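Ro sixty-related protein, RSR (Deinococcus radiodurans, PDB 2NVO) binds several small RNAs that accumulate during recovery from ultraviolet irradiation and contributes to the resistance of the bacterium to that radiation. Local coordinates at residues 134-137 / 138-142; 269-272 / 273-276; 296-299 / 300-304. All coordinates share one frame; numbering follows the deposited sequence.

Contact 1. Residues 134-137 / 138-142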
loop_
_atom_site.group_PDB
_atom_site.type_symbol
_atom_site.label_atom_id
_atom_site.label_comp_id
_atom_site.label_asym_id
_atom_site.label_seq_id
_atom_site.Cartn_x
_atom_site.Cartn_y
_atom_site.Cartn_z
ATOM N N THR A 134 8.502 -5.225 13.152
ATOM C CA THR A 134 8.988 -5.701 11.854
ATOM C C THR A 134 9.924 -4.692 11.211
ATOM O O THR A 134 10.961 -5.055 10.657
ATOM C CB THR A 134 7.822 -5.963 10.869
ATOM O OG1 THR A 134 6.854 -6.805 11.494
ATOM C CG2 THR A 134 8.330 -6.629 9.599
ATOM N N MET A 135 9.558 -3.417 11.280
ATOM C CA MET A 135 10.375 -2.396 10.654
ATOM C C MET A 135 11.753 -2.302 11.305
ATOM O O MET A 135 12.741 -2.073 10.626
ATOM C CB MET A 135 9.664 -1.049 10.658
ATOM C CG MET A 135 8.424 -1.011 9.772
ATOM S SD MET A 135 7.553 0.578 9.937
ATOM C CE MET A 135 8.792 1.701 9.388
ATOM N N LEU A 136 11.814 -2.505 12.617
ATOM C CA LEU A 136 13.101 -2.524 13.317
ATOM C C LEU A 136 13.961 -3.711 12.876
ATOM O O LEU A 136 15.165 -3.574 12.701
ATOM C CB LEU A 136 12.912 -2.590 14.827
ATOM C CG LEU A 136 14.224 -2.813 15.588
ATOM C CD1 LEU A 136 15.168 -1.610 15.421
ATOM C CD2 LEU A 136 13.975 -3.135 17.055
ATOM N N LEU A 137 13.338 -4.874 12.714
ATOM C CA LEU A 137 14.091 -6.061 12.304
ATOM C C LEU A 137 14.535 -5.922 10.857
ATOM O O LEU A 137 15.568 -6.460 10.459
ATOM C CB LEU A 137 13.275 -7.329 12.507
ATOM C CG LEU A 137 12.885 -7.525 13.974
ATOM C CD1 LEU A 137 12.055 -8.781 14.147
ATOM C CD2 LEU A 137 14.114 -7.510 14.916
ATOM N N HIS A 138 13.746 -5.186 10.080
ATOM C CA HIS A 138 14.039 -4.942 8.674
ATOM C C HIS A 138 15.193 -3.953 8.570
ATOM O O HIS A 138 16.101 -4.105 7.757
ATOM C CB HIS A 138 12.784 -4.407 7.979
ATOM C CG HIS A 138 12.840 -4.478 6.486
ATOM N ND1 HIS A 138 11.928 -3.830 5.681
ATOM C CD2 HIS A 138 13.702 -5.102 5.652
ATOM C CE1 HIS A 138 12.223 -4.060 4.412
ATOM N NE2 HIS A 138 13.297 -4.832 4.369
ATOM N N PHE A 139 15.161 -2.933 9.420
ATOM C CA PHE A 139 16.244 -1.964 9.477
ATOM C C PHE A 139 17.564 -2.672 9.795
ATOM O O PHE A 139 18.583 -2.406 9.176
ATOM C CB PHE A 139 15.920 -0.891 10.524
ATOM C CG PHE A 139 17.111 -0.105 10.968
ATOM C CD1 PHE A 139 17.444 1.076 10.339
ATOM C CD2 PHE A 139 17.906 -0.562 12.006
ATOM C CE1 PHE A 139 18.542 1.798 10.745
ATOM C CE2 PHE A 139 19.004 0.148 12.413
ATOM C CZ PHE A 139 19.327 1.333 11.781
ATOM N N LEU A 140 17.529 -3.589 10.755
ATOM C CA LEU A 140 18.711 -4.361 11.148
ATOM C C LEU A 140 19.256 -5.246 10.019
ATOM O O LEU A 140 20.467 -5.432 9.890
ATOM C CB LEU A 140 18.397 -5.216 12.379
ATOM C CG LEU A 140 18.159 -4.446 13.683
ATOM C CD1 LEU A 140 17.805 -5.399 14.802
ATOM C CD2 LEU A 140 19.390 -3.590 14.035
ATOM N N ALA A 141 18.364 -5.805 9.212
ATOM C CA ALA A 141 18.781 -6.556 8.027
ATOM C C ALA A 141 19.539 -5.663 7.039
ATOM O O ALA A 141 20.467 -6.117 6.385
ATOM C CB ALA A 141 17.587 -7.207 7.350
ATOM N N PHE A 142 19.147 -4.391 6.935
ATOM C CA PHE A 142 19.868 -3.435 6.086
ATOM C C PHE A 142 21.205 -3.031 6.718
ATOM O O PHE A 142 22.227 -2.921 6.036
ATOM C CB PHE A 142 19.044 -2.162 5.843
ATOM C CG PHE A 142 17.876 -2.344 4.910
ATOM C CD1 PHE A 142 18.042 -2.931 3.658
ATOM C CD2 PHE A 142 16.610 -1.892 5.273
ATOM C CE1 PHE A 142 16.957 -3.086 2.795
ATOM C CE2 PHE A 142 15.518 -2.051 4.411
ATOM C CZ PHE A 142 15.693 -2.640 3.181
#

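Contact 2. Residues 269-272 / 273-276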
loop_
_atom_site.group_PDB
_atom_site.type_symbol
_atom_site.label_atom_id
_atom_site.label_comp_id
_atom_site.label_asym_id
_atom_site.label_seq_id
_atom_site.Cartn_x
_atom_site.Cartn_y
_atom_site.Cartn_z
ATOM N N ASN A 269 -12.815 -5.945 15.201
ATOM C CA ASN A 269 -12.040 -5.330 14.135
ATOM C C ASN A 269 -12.814 -4.315 13.307
ATOM O O ASN A 269 -14.041 -4.354 13.244
ATOM C CB ASN A 269 -11.388 -6.394 13.251
ATOM C CG ASN A 269 -9.937 -6.642 13.625
ATOM O OD1 ASN A 269 -9.051 -5.851 13.283
ATOM N ND2 ASN A 269 -9.685 -7.736 14.328
ATOM N N GLY A 270 -12.077 -3.407 12.678
ATOM C CA GLY A 270 -12.668 -2.368 11.858
ATOM C C GLY A 270 -13.074 -2.817 10.467
ATOM O O GLY A 270 -13.137 -4.015 10.165
ATOM N N LEU A 271 -13.345 -1.831 9.618
ATOM C CA LEU A 271 -13.903 -2.058 8.290
ATOM C C LEU A 271 -12.903 -2.676 7.314
ATOM O O LEU A 271 -13.250 -3.557 6.527
ATOM C CB LEU A 271 -14.450 -0.741 7.735
ATOM C CG LEU A 271 -15.258 -0.775 6.440
ATOM C CD1 LEU A 271 -16.223 -1.960 6.392
ATOM C CD2 LEU A 271 -15.999 0.545 6.279
ATOM N N THR A 272 -11.665 -2.208 7.362
ATOM C CA THR A 272 -10.625 -2.758 6.504
ATOM C C THR A 272 -10.520 -4.268 6.688
ATOM O O THR A 272 -10.554 -5.022 5.713
ATOM C CB THR A 272 -9.275 -2.100 6.790
ATOM O OG1 THR A 272 -9.438 -0.674 6.789
ATOM C CG2 THR A 272 -8.258 -2.499 5.728
ATOM N N TRP A 273 -10.422 -4.698 7.945
ATOM C CA TRP A 273 -10.402 -6.115 8.292
ATOM C C TRP A 273 -11.608 -6.815 7.701
ATOM O O TRP A 273 -11.496 -7.876 7.072
ATOM C CB TRP A 273 -10.412 -6.304 9.820
ATOM C CG TRP A 273 -10.299 -7.750 10.244
ATOM C CD1 TRP A 273 -9.145 -8.428 10.538
ATOM C CD2 TRP A 273 -11.367 -8.701 10.403
ATOM N NE1 TRP A 273 -9.432 -9.731 10.872
ATOM C CE2 TRP A 273 -10.785 -9.923 10.799
ATOM C CE3 TRP A 273 -12.757 -8.631 10.261
ATOM C CZ2 TRP A 273 -11.543 -11.068 11.042
ATOM C CZ3 TRP A 273 -13.508 -9.769 10.503
ATOM C CH2 TRP A 273 -12.900 -10.972 10.888
ATOM N N LEU A 274 -12.776 -6.215 7.925
ATOM C CA LEU A 274 -14.032 -6.783 7.465
ATOM C C LEU A 274 -14.028 -6.984 5.951
ATOM O O LEU A 274 -14.482 -8.015 5.444
ATOM C CB LEU A 274 -15.201 -5.884 7.882
ATOM C CG LEU A 274 -16.557 -6.499 7.552
ATOM C CD1 LEU A 274 -16.643 -7.889 8.154
ATOM C CD2 LEU A 274 -17.716 -5.626 8.027
ATOM N N LEU A 275 -13.518 -5.989 5.234
ATOM C CA LEU A 275 -13.477 -6.057 3.776
ATOM C C LEU A 275 -12.671 -7.259 3.277
ATOM O O LEU A 275 -13.115 -7.986 2.383
ATOM C CB LEU A 275 -12.938 -4.755 3.195
ATOM C CG LEU A 275 -13.965 -3.629 3.252
ATOM C CD1 LEU A 275 -13.321 -2.279 2.940
ATOM C CD2 LEU A 275 -15.094 -3.933 2.306
ATOM N N ARG A 276 -11.508 -7.493 3.869
ATOM C CA ARG A 276 -10.692 -8.622 3.426
ATOM C C ARG A 276 -11.077 -9.956 4.049
ATOM O O ARG A 276 -10.452 -10.969 3.756
ATOM C CB ARG A 276 -9.197 -8.350 3.612
ATOM C CG ARG A 276 -8.761 -8.068 5.027
ATOM C CD ARG A 276 -7.234 -8.138 5.142
ATOM N NE ARG A 276 -6.732 -7.157 6.105
ATOM C CZ ARG A 276 -6.512 -7.407 7.393
ATOM N NH1 ARG A 276 -6.727 -8.623 7.889
ATOM N NH2 ARG A 276 -6.064 -6.438 8.187
#

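Contact 3. Residues 296-299 / 300-304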
loop_
_atom_site.group_PDB
_atom_site.type_symbol
_atom_site.label_atom_id
_atom_site.label_comp_id
_atom_site.label_asym_id
_atom_site.label_seq_id
_atom_site.Cartn_x
_atom_site.Cartn_y
_atom_site.Cartn_z
ATOM N N GLN A 296 -27.293 -8.543 7.860
ATOM C CA GLN A 296 -27.667 -7.137 7.960
ATOM C C GLN A 296 -26.602 -6.345 8.686
ATOM O O GLN A 296 -26.290 -5.211 8.321
ATOM C CB GLN A 296 -29.026 -6.933 8.658
ATOM C CG GLN A 296 -29.561 -5.507 8.451
ATOM C CD GLN A 296 -29.738 -5.152 6.980
ATOM O OE1 GLN A 296 -29.457 -4.025 6.563
ATOM N NE2 GLN A 296 -30.185 -6.118 6.184
ATOM N N ALA A 297 -26.034 -6.944 9.718
ATOM C CA ALA A 297 -25.017 -6.255 10.495
ATOM C C ALA A 297 -23.785 -6.001 9.625
ATOM O O ALA A 297 -23.148 -4.953 9.723
ATOM C CB ALA A 297 -24.644 -7.070 11.730
ATOM N N VAL A 298 -23.439 -6.967 8.777
ATOM C CA VAL A 298 -22.313 -6.731 7.854
ATOM C C VAL A 298 -22.658 -5.605 6.872
ATOM O O VAL A 298 -21.888 -4.666 6.707
ATOM C CB VAL A 298 -21.889 -8.026 7.124
ATOM C CG1 VAL A 298 -20.905 -7.725 5.966
ATOM C CG2 VAL A 298 -21.246 -8.992 8.115
ATOM N N ILE A 299 -23.829 -5.680 6.248
ATOM C CA ILE A 299 -24.259 -4.628 5.329
ATOM C C ILE A 299 -24.167 -3.238 5.952
ATOM O O ILE A 299 -23.666 -2.310 5.327
ATOM C CB ILE A 299 -25.666 -4.888 4.781
ATOM C CG1 ILE A 299 -25.634 -6.118 3.863
ATOM C CG2 ILE A 299 -26.212 -3.665 4.011
ATOM C CD1 ILE A 299 -27.019 -6.654 3.536
ATOM N N GLU A 300 -24.643 -3.097 7.189
ATOM C CA GLU A 300 -24.603 -1.799 7.865
ATOM C C GLU A 300 -23.178 -1.278 8.074
ATOM O O GLU A 300 -22.916 -0.085 7.953
ATOM C CB GLU A 300 -25.357 -1.851 9.209
ATOM C CG GLU A 300 -26.846 -2.133 9.060
ATOM C CD GLU A 300 -27.555 -1.121 8.168
ATOM O OE1 GLU A 300 -27.129 0.052 8.143
ATOM O OE2 GLU A 300 -28.539 -1.490 7.489
ATOM N N ARG A 301 -22.256 -2.162 8.403
ATOM C CA ARG A 301 -20.873 -1.733 8.556
ATOM C C ARG A 301 -20.235 -1.348 7.212
ATOM O O ARG A 301 -19.485 -0.388 7.134
ATOM C CB ARG A 301 -20.057 -2.823 9.245
ATOM C CG ARG A 301 -20.637 -3.223 10.592
ATOM C CD ARG A 301 -19.918 -4.418 11.152
ATOM N NE ARG A 301 -18.493 -4.133 11.273
ATOM C CZ ARG A 301 -17.643 -4.888 11.955
ATOM N NH1 ARG A 301 -18.080 -5.968 12.593
ATOM N NH2 ARG A 301 -16.363 -4.559 12.005
ATOM N N LEU A 302 -20.552 -2.108 6.167
ATOM C CA LEU A 302 -19.945 -1.921 4.852
ATOM C C LEU A 302 -20.360 -0.605 4.209
ATOM O O LEU A 302 -19.638 -0.054 3.376
ATOM C CB LEU A 302 -20.341 -3.076 3.928
ATOM C CG LEU A 302 -19.720 -4.425 4.271
ATOM C CD1 LEU A 302 -20.223 -5.496 3.316
ATOM C CD2 LEU A 302 -18.205 -4.287 4.222
ATOM N N THR A 303 -21.537 -0.113 4.583
ATOM C CA THR A 303 -22.085 1.089 3.973
ATOM C C THR A 303 -22.186 2.245 4.965
ATOM O O THR A 303 -22.865 3.224 4.705
ATOM C CB THR A 303 -23.481 0.842 3.386
ATOM O OG1 THR A 303 -24.359 0.362 4.415
ATOM C CG2 THR A 303 -23.423 -0.180 2.246
ATOM N N ASP A 304 -21.513 2.116 6.098
ATOM C CA ASP A 304 -21.492 3.180 7.106
ATOM C C ASP A 304 -20.568 4.307 6.639
ATOM O O ASP A 304 -19.358 4.132 6.591
ATOM C CB ASP A 304 -21.004 2.602 8.431
ATOM C CG ASP A 304 -21.046 3.616 9.577
ATOM O OD1 ASP A 304 -20.867 3.213 10.738
ATOM O OD2 ASP A 304 -21.250 4.804 9.313
#

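Contact 1. Residues 134-137 / 138-142
His138 N donates to Thr134 O over 2.8 Å, the first of four consecutive i to i+4 backbone bonds in two turns of helix 133-143. Phe139 N reaches Met135 O at the same length, while Leu140 N to Leu136 O and Ala141 N to Leu137 O are somewhat longer. Their N-H...O angles, between 143° and 158°, fit a regular alpha-helix. Leu140 lies with CG anti to its own carbonyl carbon (chi1 -68°), which lays the branch back along the helix and brings CG to 3.3 Å from Leu136 O, beside the backbone bond that this oxygen accepts. From there Leu140 CD1 meets Leu137 CD2 at 4.3 Å, a loose apolar touch between methyl groups. The Phe139 ring takes the other course, CG anti to the backbone N, and leads away from the preceding turn; Leu136 O lies at its edge, 4.1 Å from CD2. One face of the His138 imidazole receives Phe142 CE2. Both segments belong to the helical TROVE domain and to the region thought, from relatives, to bind RNA. Leu136 and Leu140 pack on helix 151-163 through Val160, Tyr161 and Val157, Met135, His138 and Phe142 touch helix 100-112, and Thr134, Leu137 and His138 meet Arg179 of strand 178-179.

Contact 2. Residues 269-272 / 273-276
Asn269 lies over one face of the Trp273 indole, with its CB 3.5 Å from Trp273 CG. Asn269 CB is 3.9 Å from the centroid of the five-membered ring of Trp273 and 30° off the ring normal, which makes this a CH-pi contact. Beyond CB the amide follows the same face: its plane is 16° from that of the ring, so the two flat groups stack, Asn269 ND2 ending 4.0 Å from Trp273 NE1. Trp273 turns CG anti to its backbone N (chi1 -176°), which brings the indole back against Asn269, one residue before the N-cap. On a different side of the turn, Leu271 CD1 touches Leu275 CG at 4.2 Å and Leu274 CD2 at 4.3 Å.

Backbone bonds set these groups in place. Gly270 is the N-cap of helix 271-283 of the TROVE domain, a horseshoe built of HEAT-like helical repeats, and its carbonyl accepts Leu274 N. Leu275 N to Leu271 O, at 2.8 Å, is the shortest bond of this turn, and Arg276 N to Thr272 O continues the series. The Arg276 chain bends at chi3, and the guanidinium comes back so that Trp273 CA lies over the centre of one face.

Farther out, the Trp273 side chain touches Tyr262, Ala265 and Met266 of helix 259-266, and the Trp273 carbonyl accepts a bond from Asn277 ND2. Leu271 rests on Ala307 and Leu308 of helix 305-310, while Thr272 and Leu275 share Ile313 as a neighbour.

Contact 3. Residues 296-299 / 300-304
Residues 296-302 form the last turns of helix 292-302, and Thr303, with phi -114°, is the first to leave helical geometry. This is a helix C-terminus within the alpha-helical TROVE domain. Glu300 N to Gln296 O (2.9 Å), Arg301 N to Ala297 O and Leu302 N to Val298 O keep the i to i+4 pattern up to the end, where Thr303 N to Ile299 O is weak. Val298 and Leu302 lie side by side and point the same way, Val298 CG1 meeting Leu302 CD1 at 3.5 Å on the side that packs against helix 271-283. Arg301 runs its aliphatic part along the preceding turn, CG 3.2 Å from Ala297 O, and its guanidinium reaches the C-terminal end of helix 259-266, where NH1 bonds to Met266 O. Ile299 faces helix 341-354, touching Arg342 and Ala346. Beyond the turn, Asp304 is the N-cap of helix 305-310, its OD2 weakly bonded to Ala306 N. Thr303 holds OG1 between its backbone N and carbonyl carbon (chi1 57°), a rotation that lets the hydroxyl donate to Ile299 O over 2.9 Å, tilted 33° from the carbonyl plane.

Overall arrangement
All three contacts are local, within or at the ends of helices of the TROVE domain. Contact 1 is the most buried, with five of eight touching residues enclosed, and runs nearly the whole length of its helix; contacts 2 and 3 are partly buried and sit at a helix start and a helix end. Contact 1 stands apart, about 27 Å from contact 2 and about 38 Å from contact 3 between centres, the latter across the chain's centre. Contacts 2 and 3, about 11 Å apart between centres, join successive helices 271-283 and 292-302: Leu275 CD2 meets Leu302 CD2 at 3.7 Å, and Arg301 NH2 bonds weakly to Asn269 O. Contact 2 adds an amide-indole stack, contact 3 a threonine hydroxyl bond.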